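Local atomic coordinates of mannitol dehydrogenase (Helicobacter pylori, PDB entry 3TWO), a protein that probably catalyses the NADP(H)-dependent interconversion of cinnamyl alcohols and cinnamaldehydes, as a zinc-containing member of the medium-chain alcohol dehydrogenase family. Residues F22-V27 with G131-I136. Sequence-based numbering, arbitrary orientation.
Sequences FSRHAV and GYSNNI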
# COMPACT_ATOMS: atom_id res chain seq x y z
N PHE B 22 -33.55 -10.09 25.52
CA PHE B 22 -32.24 -10.20 26.18
C PHE B 22 -32.09 -9.11 27.21
O PHE B 22 -33.04 -8.39 27.49
CB PHE B 22 -31.06 -10.16 25.17
CG PHE B 22 -30.89 -8.87 24.45
CD1 PHE B 22 -29.82 -8.03 24.74
CD2 PHE B 22 -31.81 -8.47 23.46
CE1 PHE B 22 -29.61 -6.81 24.01
CE2 PHE B 22 -31.64 -7.26 22.75
CZ PHE B 22 -30.52 -6.44 22.99
N SER B 23 -30.90 -9.02 27.79
CA SER B 23 -30.62 -7.98 28.75
C SER B 23 -29.20 -7.44 28.52
O SER B 23 -28.32 -8.12 27.96
CB SER B 23 -30.83 -8.50 30.20
OG SER B 23 -29.74 -9.34 30.55
N ARG B 24 -28.99 -6.20 28.94
CA ARG B 24 -27.65 -5.58 28.85
C ARG B 24 -27.16 -5.25 30.25
O ARG B 24 -27.94 -5.22 31.19
CB ARG B 24 -27.75 -4.29 28.05
CG ARG B 24 -28.24 -4.46 26.62
CD ARG B 24 -28.42 -3.09 25.96
NE ARG B 24 -28.73 -3.16 24.52
CZ ARG B 24 -27.89 -3.48 23.52
NH1 ARG B 24 -26.63 -3.88 23.76
NH2 ARG B 24 -28.32 -3.40 22.24
N HIS B 25 -25.85 -4.97 30.38
CA HIS B 25 -25.31 -4.49 31.66
C HIS B 25 -26.04 -3.25 32.24
O HIS B 25 -26.55 -2.39 31.51
CB HIS B 25 -23.78 -4.24 31.57
CG HIS B 25 -23.40 -3.03 30.76
ND1 HIS B 25 -22.84 -3.13 29.49
CD2 HIS B 25 -23.38 -1.71 31.08
CE1 HIS B 25 -22.52 -1.91 29.06
NE2 HIS B 25 -22.84 -1.04 30.00
N ALA B 26 -26.08 -3.20 33.57
CA ALA B 26 -26.61 -2.07 34.34
C ALA B 26 -25.93 -0.77 33.90
O ALA B 26 -24.78 -0.78 33.41
CB ALA B 26 -26.38 -2.31 35.86
N VAL B 27 -26.63 0.34 34.07
CA VAL B 27 -26.10 1.67 33.83
C VAL B 27 -25.07 2.05 34.89
O VAL B 27 -25.42 2.30 36.02
CB VAL B 27 -27.23 2.73 33.78
CG1 VAL B 27 -26.67 4.04 33.35
CG2 VAL B 27 -28.39 2.26 32.82
N GLY B 131 -27.32 -2.69 17.37
CA GLY B 131 -28.30 -1.66 17.23
C GLY B 131 -29.65 -2.09 16.69
O GLY B 131 -30.58 -1.27 16.72
N TYR B 132 -29.81 -3.36 16.22
CA TYR B 132 -31.17 -3.82 15.82
C TYR B 132 -32.02 -4.14 17.06
O TYR B 132 -32.46 -5.25 17.23
CB TYR B 132 -31.18 -5.10 14.92
CG TYR B 132 -30.41 -5.08 13.63
CD1 TYR B 132 -29.88 -3.89 13.08
CD2 TYR B 132 -30.22 -6.26 12.94
CE1 TYR B 132 -29.13 -3.91 11.86
CE2 TYR B 132 -29.51 -6.28 11.66
CZ TYR B 132 -28.96 -5.11 11.16
OH TYR B 132 -28.21 -5.17 9.98
N SER B 133 -32.20 -3.17 17.94
CA SER B 133 -32.79 -3.44 19.26
C SER B 133 -33.38 -2.13 19.77
O SER B 133 -33.14 -1.06 19.17
CB SER B 133 -31.71 -3.95 20.22
OG SER B 133 -30.73 -2.96 20.52
N ASN B 134 -34.08 -2.18 20.91
CA ASN B 134 -34.83 -1.01 21.36
C ASN B 134 -34.01 -0.08 22.23
O ASN B 134 -34.43 1.05 22.48
CB ASN B 134 -36.16 -1.41 22.06
CG ASN B 134 -35.95 -2.23 23.34
OD1 ASN B 134 -36.85 -2.31 24.21
ND2 ASN B 134 -34.82 -2.87 23.46
N ASN B 135 -32.86 -0.54 22.73
CA ASN B 135 -32.05 0.31 23.57
C ASN B 135 -30.62 -0.19 23.58
O ASN B 135 -30.36 -1.29 23.07
CB ASN B 135 -32.64 0.39 25.02
CG ASN B 135 -32.61 -0.95 25.74
OD1 ASN B 135 -31.66 -1.72 25.62
ND2 ASN B 135 -33.65 -1.21 26.56
N ILE B 136 -29.72 0.59 24.17
CA ILE B 136 -28.32 0.22 24.27
C ILE B 136 -27.74 1.04 25.43
O ILE B 136 -28.23 2.18 25.72
CB ILE B 136 -27.53 0.44 22.93
CG1 ILE B 136 -26.20 -0.30 22.96
CG2 ILE B 136 -27.31 1.93 22.62
CD1 ILE B 136 -25.46 -0.30 21.67
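R24 carries most of this contact, its guanidinium lying against the backbone of N135 and the side chain of I136. The polar part converges on the carbonyl oxygen of N135: R24 NE reaches N135 O at 2.9 Å and R24 NH2 reaches it at 3.1 Å, both weak bonds with N-H...O angles below 130°. A third weak bond joins R24 NE to N135 OD1 at 3.4 Å, the amide plane turned 58° from the guanidinium; that OD1 also bonds S5 OG. S133 OG sits at the guanidinium edge, 3.0 Å from R24 NH2, and hydrogen-bonds G130 O. R24 NH1 hydrogen-bonds M129 O, and NH2 makes a further weak bond to G130 O.

The nonpolar part lies on both faces of the guanidinium. I136 CG1 lies 3.6 Å above the centre of one face; on the opposite face the F22 ring comes edge-on, CE1 3.7 Å above the guanidinium plane, over its centre. The F22 ring also meets S133 CB edge-on, 3.9 Å from CZ. The R24 chain, extended from CG to NE (chi3 173°), brings NE to N135 O.

The contact thus joins the two-stranded N-terminal sheet to strand 135-139 of the catalytic domain through a buried cation, its charge probably stabilised by the carbonyl oxygens of N135, M129 and G130.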